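Local atomic coordinates of activated BY transcription factor SSRB (Salmonella enterica, PDB entry 2WNW), a protein that belongs to glycoside hydrolase family 30, pairing a TIM-barrel domain with a beta-sandwich domain. Residues F52-G57 with D94-N99. Sequence-based numbering, arbitrary orientation.
Sequences FTEGAG and DFSLGN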
ATOM      1  N   PHE A  52     -11.698  20.378 -19.629  1.00 16.48           N
ATOM      2  CA  PHE A  52     -12.070  21.269 -20.714  1.00 18.95           C
ATOM      3  C   PHE A  52     -11.180  22.499 -20.540  1.00 19.61           C
ATOM      4  O   PHE A  52     -11.218  23.143 -19.492  1.00 20.75           O
ATOM      5  CB  PHE A  52     -13.529  21.728 -20.589  1.00 18.74           C
ATOM      6  CG  PHE A  52     -14.539  20.615 -20.608  1.00 19.42           C
ATOM      7  CD1 PHE A  52     -15.294  20.327 -19.474  1.00 18.30           C
ATOM      8  CD2 PHE A  52     -14.774  19.888 -21.769  1.00 20.51           C
ATOM      9  CE1 PHE A  52     -16.272  19.334 -19.496  1.00 19.34           C
ATOM     10  CE2 PHE A  52     -15.750  18.891 -21.803  1.00 20.30           C
ATOM     11  CZ  PHE A  52     -16.500  18.615 -20.664  1.00 21.32           C
ATOM     12  N   THR A  53     -10.374  22.813 -21.546  1.00 19.86           N
ATOM     13  CA  THR A  53      -9.515  23.995 -21.502  1.00 18.24           C
ATOM     14  C   THR A  53      -9.758  24.759 -22.794  1.00 17.90           C
ATOM     15  O   THR A  53     -10.334  24.214 -23.734  1.00 17.49           O
ATOM     16  CB  THR A  53      -8.019  23.622 -21.444  1.00 18.16           C
ATOM     17  OG1 THR A  53      -7.690  22.799 -22.570  1.00 18.09           O
ATOM     18  CG2 THR A  53      -7.698  22.879 -20.154  1.00 17.33           C
ATOM     19  N   GLU A  54      -9.332  26.017 -22.847  1.00 19.55           N
ATOM     20  CA  GLU A  54      -9.512  26.787 -24.068  1.00 19.52           C
ATOM     21  C   GLU A  54      -8.809  26.047 -25.203  1.00 19.00           C
ATOM     22  O   GLU A  54      -9.303  26.008 -26.329  1.00 19.00           O
ATOM     23  CB  GLU A  54      -8.929  28.197 -23.926  1.00 19.06           C
ATOM     24  CG  GLU A  54      -8.750  28.900 -25.272  1.00 21.30           C
ATOM     25  CD  GLU A  54      -8.610  30.403 -25.152  1.00 21.82           C
ATOM     26  OE1 GLU A  54      -9.650  31.096 -25.131  1.00 24.03           O
ATOM     27  OE2 GLU A  54      -7.464  30.888 -25.074  1.00 21.29           O
ATOM     28  N   GLY A  55      -7.662  25.449 -24.896  1.00 19.31           N
ATOM     29  CA  GLY A  55      -6.926  24.705 -25.905  1.00 20.15           C
ATOM     30  C   GLY A  55      -7.759  23.571 -26.471  1.00 19.65           C
ATOM     31  O   GLY A  55      -7.887  23.425 -27.688  1.00 19.65           O
ATOM     32  N   ALA A  56      -8.324  22.753 -25.588  1.00 19.03           N
ATOM     33  CA  ALA A  56      -9.154  21.636 -26.020  1.00 18.87           C
ATOM     34  C   ALA A  56     -10.369  22.154 -26.790  1.00 19.23           C
ATOM     35  O   ALA A  56     -10.784  21.558 -27.782  1.00 18.77           O
ATOM     36  CB  ALA A  56      -9.609  20.815 -24.809  1.00 18.93           C
ATOM     37  N   GLY A  57     -10.927  23.272 -26.326  1.00 18.81           N
ATOM     38  CA  GLY A  57     -12.089  23.857 -26.973  1.00 18.37           C
ATOM     39  C   GLY A  57     -11.804  24.335 -28.384  1.00 19.78           C
ATOM     40  O   GLY A  57     -12.594  24.101 -29.299  1.00 20.48           O
ATOM     41  N   ASP A  94      -2.328  27.572 -18.796  1.00 17.34           N
ATOM     42  CA  ASP A  94      -1.315  27.509 -19.851  1.00 17.56           C
ATOM     43  C   ASP A  94      -1.873  26.978 -21.166  1.00 18.13           C
ATOM     44  O   ASP A  94      -1.423  27.370 -22.247  1.00 17.01           O
ATOM     45  CB  ASP A  94      -0.097  26.686 -19.398  1.00 18.34           C
ATOM     46  CG  ASP A  94      -0.461  25.293 -18.938  1.00 20.31           C
ATOM     47  OD1 ASP A  94      -1.457  25.153 -18.197  1.00 19.66           O
ATOM     48  OD2 ASP A  94       0.264  24.343 -19.301  1.00 19.26           O
ATOM     49  N   PHE A  95      -2.861  26.091 -21.083  1.00 17.30           N
ATOM     50  CA  PHE A  95      -3.462  25.566 -22.295  1.00 17.10           C
ATOM     51  C   PHE A  95      -4.549  26.505 -22.807  1.00 18.77           C
ATOM     52  O   PHE A  95      -5.745  26.189 -22.801  1.00 17.48           O
ATOM     53  CB  PHE A  95      -4.001  24.150 -22.069  1.00 16.86           C
ATOM     54  CG  PHE A  95      -2.942  23.094 -22.185  1.00 16.15           C
ATOM     55  CD1 PHE A  95      -2.206  22.689 -21.070  1.00 15.97           C
ATOM     56  CD2 PHE A  95      -2.621  22.563 -23.430  1.00 15.75           C
ATOM     57  CE1 PHE A  95      -1.159  21.771 -21.198  1.00 16.28           C
ATOM     58  CE2 PHE A  95      -1.582  21.649 -23.570  1.00 16.23           C
ATOM     59  CZ  PHE A  95      -0.847  21.252 -22.451  1.00 17.59           C
ATOM     60  N   SER A  96      -4.098  27.677 -23.242  1.00 17.15           N
ATOM     61  CA  SER A  96      -4.964  28.716 -23.787  1.00 18.57           C
ATOM     62  C   SER A  96      -4.174  29.379 -24.906  1.00 19.87           C
ATOM     63  O   SER A  96      -2.960  29.194 -25.005  1.00 19.95           O
ATOM     64  CB  SER A  96      -5.294  29.761 -22.716  1.00 16.85           C
ATOM     65  OG  SER A  96      -5.937  29.175 -21.597  1.00 17.78           O
ATOM     66  N   LEU A  97      -4.860  30.141 -25.748  1.00 20.75           N
ATOM     67  CA  LEU A  97      -4.195  30.829 -26.847  1.00 20.96           C
ATOM     68  C   LEU A  97      -3.343  31.954 -26.266  1.00 21.17           C
ATOM     69  O   LEU A  97      -2.445  32.477 -26.924  1.00 21.59           O
ATOM     70  CB  LEU A  97      -5.234  31.391 -27.820  1.00 20.96           C
ATOM     71  CG  LEU A  97      -6.142  30.356 -28.493  1.00 21.91           C
ATOM     72  CD1 LEU A  97      -7.156  31.059 -29.384  1.00 22.92           C
ATOM     73  CD2 LEU A  97      -5.298  29.383 -29.308  1.00 23.48           C
ATOM     74  N   GLY A  98      -3.635  32.308 -25.019  1.00 20.76           N
ATOM     75  CA  GLY A  98      -2.908  33.361 -24.334  1.00 20.63           C
ATOM     76  C   GLY A  98      -3.626  33.697 -23.040  1.00 20.33           C
ATOM     77  O   GLY A  98      -4.664  33.108 -22.744  1.00 20.72           O
ATOM     78  N   ASN A  99      -3.085  34.632 -22.265  1.00 20.72           N
ATOM     79  CA  ASN A  99      -3.713  35.022 -21.002  1.00 20.62           C
ATOM     80  C   ASN A  99      -5.023  35.751 -21.267  1.00 20.40           C
ATOM     81  O   ASN A  99      -5.148  36.474 -22.252  1.00 20.42           O
ATOM     82  CB  ASN A  99      -2.808  35.968 -20.207  1.00 20.95           C
ATOM     83  CG  ASN A  99      -1.505  35.322 -19.775  1.00 22.42           C
ATOM     84  OD1 ASN A  99      -1.483  34.441 -18.909  1.00 22.00           O
ATOM     85  ND2 ASN A  99      -0.407  35.766 -20.371  1.00 20.09           N
TER
HETATM   86  O   HOH W   1      -8.014  27.818 -20.705  1.00 18.70           O
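The D94 carbonyl takes a weak bond from S96 N, closing an inverse gamma turn centred on F95, while the D94 carboxylate is hydrogen-bonded to N342, N346 and a bound glycerol. That tight turn presents the F95 carbonyl to the first turn of helix 54-61, where backbone N-H groups still lack helical acceptors. G55 N donates to F95 O at 2.9 Å, coming in 44° out of the carbonyl plane rather than along a lone pair. Glycine suits position 55 because a beta carbon there would press tightly against this same oxygen. The F95 CB lies alongside T53, 4.0 Å from T53 OG1, while the ring leads away to meet the W331 ring with the two planes almost perpendicular and to approach the glycerol. T53 is the N-cap: with OG1 in the crowded position between N and C (chi1 57°), it accepts from A56 N at 3.1 Å and also bonds N332.

At S96 a water takes over. S96 OG receives a hydrogen bond from it at 2.6 Å, and the water accepts from E54 N, so a second helix-start N-H is satisfied through solvent; the small hydroxyl also bonds C93 O. L97 N then donates to E54 OE2 at 2.8 Å, nearly straight (161°) and on the anti lone pair. E54 reaches it with CG anti to the backbone N and an extended chain, lying across L97, whose CG packs 3.7 Å from OE2. R118, in a salt bridge with OE2, and H122, hydrogen-bonded to OE1, hold the carboxylate as well, which probably favours its charged form.

The contact thus joins the N-terminal end of helix 54-61, which follows barrel strand 48-51, to the loop after barrel strand 85-90, with helix 117-122 against E54 and L97 and strand 332-336 beside F95.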